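Local coordinates for protein SAM-dependent methyltransferase (Pyrococcus horikoshii, PDB 1WZN) that probably transfers a methyl group from S-adenosyl-L-methionine to an unspecified acceptor, and binds the product S-adenosyl-L-homocysteine, at residues 91-96 with 100-105. Numbering follows the deposited sequence.
Sequences EFLQGD and IAFKNE. With SAH (S-adenosyl-L-homocysteine), chain F.
Leu93 reaches from strand 91-94 to the loop that leads into the next strand, its CD1 lying 4.2 Å from CZ of Phe102, at the edge of the ring and near its plane. The two side chains approach from opposite directions, and leucine suits the place because it offers an apolar branch to the ring edge while also packing on Val67 and Leu69. Gly95 follows in a backbone conformation where a CB would collide with the carbonyl oxygen of Gln94; its own O lies 3.4 Å from C2 of the S-adenosyl-L-homocysteine adenine. At Asp96 the carboxylate extends anti to the backbone N (chi1 -171°), which carries OD1 to the adenine amino group: N6 donates to it over 2.9 Å in a nearly straight bond (173°). OD1 also accepts from Leu98 N, which helps fix the carboxylate. Replacing Asp96 by alanine is likely to leave N6 and the N-H of Leu98 without their shared acceptor. The carbonyl O of Asp96 lies 4.1 Å from the CG2 methyl of Ile100, a buried apolar residue. In this Rossmann-like methyltransferase fold, strand 91-94 borders the sheet beside strand 65-70; Ile100 packs on Leu69 and Leu48, Phe102 on Leu46, while Phe92 touches helices 73-85 and 54-61.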
loop_
_atom_site.group_PDB
_atom_site.type_symbol
_atom_site.label_atom_id
_atom_site.label_comp_id
_atom_site.label_asym_id
_atom_site.label_seq_id
_atom_site.Cartn_x
_atom_site.Cartn_y
_atom_site.Cartn_z
ATOM N N GLU A 91 -1.008 33.218 34.957
ATOM C CA GLU A 91 -1.115 34.472 34.236
ATOM C C GLU A 91 -1.117 34.144 32.740
ATOM O O GLU A 91 -0.096 33.726 32.188
ATOM C CB GLU A 91 0.067 35.392 34.578
ATOM C CG GLU A 91 0.170 36.627 33.689
ATOM C CD GLU A 91 1.269 37.582 34.121
ATOM O OE1 GLU A 91 2.305 37.116 34.644
ATOM O OE2 GLU A 91 1.100 38.804 33.921
ATOM N N PHE A 92 -2.269 34.307 32.097
ATOM C CA PHE A 92 -2.385 34.047 30.664
ATOM C C PHE A 92 -2.311 35.374 29.909
ATOM O O PHE A 92 -3.021 36.329 30.236
ATOM C CB PHE A 92 -3.701 33.319 30.363
ATOM C CG PHE A 92 -3.672 31.855 30.714
ATOM C CD1 PHE A 92 -2.874 30.970 29.988
ATOM C CD2 PHE A 92 -4.421 31.361 31.777
ATOM C CE1 PHE A 92 -2.825 29.607 30.317
ATOM C CE2 PHE A 92 -4.381 30.009 32.114
ATOM C CZ PHE A 92 -3.583 29.127 31.384
ATOM N N LEU A 93 -1.443 35.421 28.903
ATOM C CA LEU A 93 -1.227 36.626 28.105
ATOM C C LEU A 93 -1.386 36.357 26.616
ATOM O O LEU A 93 -1.021 35.287 26.133
ATOM C CB LEU A 93 0.197 37.143 28.326
ATOM C CG LEU A 93 0.682 37.339 29.763
ATOM C CD1 LEU A 93 2.193 37.553 29.778
ATOM C CD2 LEU A 93 -0.040 38.519 30.371
ATOM N N GLN A 94 -1.899 37.346 25.892
ATOM C CA GLN A 94 -2.049 37.218 24.447
ATOM C C GLN A 94 -0.856 37.912 23.818
ATOM O O GLN A 94 -0.427 38.972 24.284
ATOM C CB GLN A 94 -3.341 37.883 23.965
ATOM C CG GLN A 94 -3.627 37.718 22.458
ATOM C CD GLN A 94 -2.731 38.574 21.572
ATOM O OE1 GLN A 94 -2.468 39.739 21.881
ATOM N NE2 GLN A 94 -2.272 38.006 20.455
ATOM N N GLY A 95 -0.314 37.311 22.767
ATOM C CA GLY A 95 0.826 37.902 22.097
ATOM C C GLY A 95 1.538 36.891 21.223
ATOM O O GLY A 95 1.288 35.687 21.312
ATOM N N ASP A 96 2.430 37.397 20.381
ATOM C CA ASP A 96 3.220 36.581 19.466
ATOM C C ASP A 96 4.496 36.172 20.207
ATOM O O ASP A 96 5.166 37.024 20.810
ATOM C CB ASP A 96 3.579 37.433 18.243
ATOM C CG ASP A 96 4.207 36.631 17.118
ATOM O OD1 ASP A 96 4.875 35.612 17.386
ATOM O OD2 ASP A 96 4.046 37.046 15.953
ATOM N N ILE A 100 8.215 38.403 22.319
ATOM C CA ILE A 100 8.364 38.477 23.765
ATOM C C ILE A 100 9.569 39.349 24.091
ATOM O O ILE A 100 10.506 39.452 23.293
ATOM C CB ILE A 100 8.550 37.086 24.420
ATOM C CG1 ILE A 100 9.806 36.397 23.875
ATOM C CG2 ILE A 100 7.299 36.237 24.192
ATOM C CD1 ILE A 100 10.116 35.071 24.565
ATOM N N ALA A 101 9.543 39.980 25.260
ATOM C CA ALA A 101 10.639 40.851 25.665
ATOM C C ALA A 101 11.061 40.618 27.112
ATOM O O ALA A 101 11.612 41.512 27.762
ATOM C CB ALA A 101 10.239 42.311 25.463
ATOM N N PHE A 102 10.807 39.415 27.613
ATOM C CA PHE A 102 11.175 39.077 28.979
ATOM C C PHE A 102 12.691 39.056 29.077
ATOM O O PHE A 102 13.376 38.618 28.151
ATOM C CB PHE A 102 10.595 37.716 29.352
ATOM C CG PHE A 102 9.100 37.665 29.267
ATOM C CD1 PHE A 102 8.318 38.404 30.152
ATOM C CD2 PHE A 102 8.474 36.902 28.292
ATOM C CE1 PHE A 102 6.928 38.380 30.065
ATOM C CE2 PHE A 102 7.091 36.871 28.193
ATOM C CZ PHE A 102 6.312 37.613 29.084
ATOM N N LYS A 103 13.218 39.521 30.203
ATOM C CA LYS A 103 14.661 39.565 30.376
ATOM C C LYS A 103 15.144 38.800 31.596
ATOM O O LYS A 103 14.972 39.253 32.735
ATOM C CB LYS A 103 15.131 41.021 30.472
ATOM C CG LYS A 103 14.674 41.889 29.312
ATOM C CD LYS A 103 15.308 41.446 28.000
ATOM C CE LYS A 103 14.639 42.132 26.814
ATOM N NZ LYS A 103 14.500 43.601 27.038
ATOM N N ASN A 104 15.742 37.639 31.342
ATOM C CA ASN A 104 16.298 36.793 32.390
ATOM C C ASN A 104 15.395 36.729 33.618
ATOM O O ASN A 104 15.819 37.036 34.736
ATOM C CB ASN A 104 17.684 37.331 32.755
ATOM C CG ASN A 104 18.469 37.774 31.523
ATOM O OD1 ASN A 104 18.524 38.965 31.191
ATOM N ND2 ASN A 104 19.053 36.806 30.817
ATOM N N GLU A 105 14.149 36.311 33.416
ATOM C CA GLU A 105 13.222 36.251 34.534
ATOM C C GLU A 105 12.458 34.944 34.711
ATOM O O GLU A 105 11.596 34.845 35.580
ATOM C CB GLU A 105 12.250 37.428 34.449
ATOM C CG GLU A 105 11.342 37.425 33.237
ATOM C CD GLU A 105 10.534 38.707 33.144
ATOM O OE1 GLU A 105 11.047 39.709 32.589
ATOM O OE2 GLU A 105 9.392 38.719 33.646
HETATM N N SAH F . 0.948 24.135 23.931
HETATM C CA SAH F . -0.503 23.723 23.708
HETATM C CB SAH F . -1.087 24.035 22.357
HETATM C CG SAH F . -0.509 23.432 21.088
HETATM S SD SAH F . -1.477 24.163 19.691
HETATM C C SAH F . -0.572 22.162 24.030
HETATM O O SAH F . 0.457 21.554 24.380
HETATM O OXT SAH F . -1.740 21.618 23.914
HETATM C "C5'" SAH F . -0.388 25.332 18.972
HETATM C "C4'" SAH F . -0.589 26.788 19.619
HETATM O "O4'" SAH F . 0.347 27.588 18.886
HETATM C "C3'" SAH F . -1.925 27.448 19.368
HETATM O "O3'" SAH F . -2.590 27.716 20.603
HETATM C "C2'" SAH F . -1.538 28.736 18.532
HETATM O "O2'" SAH F . -2.413 29.829 18.780
HETATM C "C1'" SAH F . -0.102 28.975 18.963
HETATM N N9 SAH F . 0.679 29.720 18.165
HETATM C C8 SAH F . 1.076 29.589 16.841
HETATM N N7 SAH F . 1.856 30.521 16.401
HETATM C C5 SAH F . 2.025 31.390 17.514
HETATM C C6 SAH F . 2.780 32.602 17.661
HETATM N N6 SAH F . 3.506 33.152 16.679
HETATM N N1 SAH F . 2.707 33.180 18.912
HETATM C C2 SAH F . 1.978 32.653 19.938
HETATM N N3 SAH F . 1.243 31.490 19.834
HETATM C C4 SAH F . 1.311 30.918 18.600
#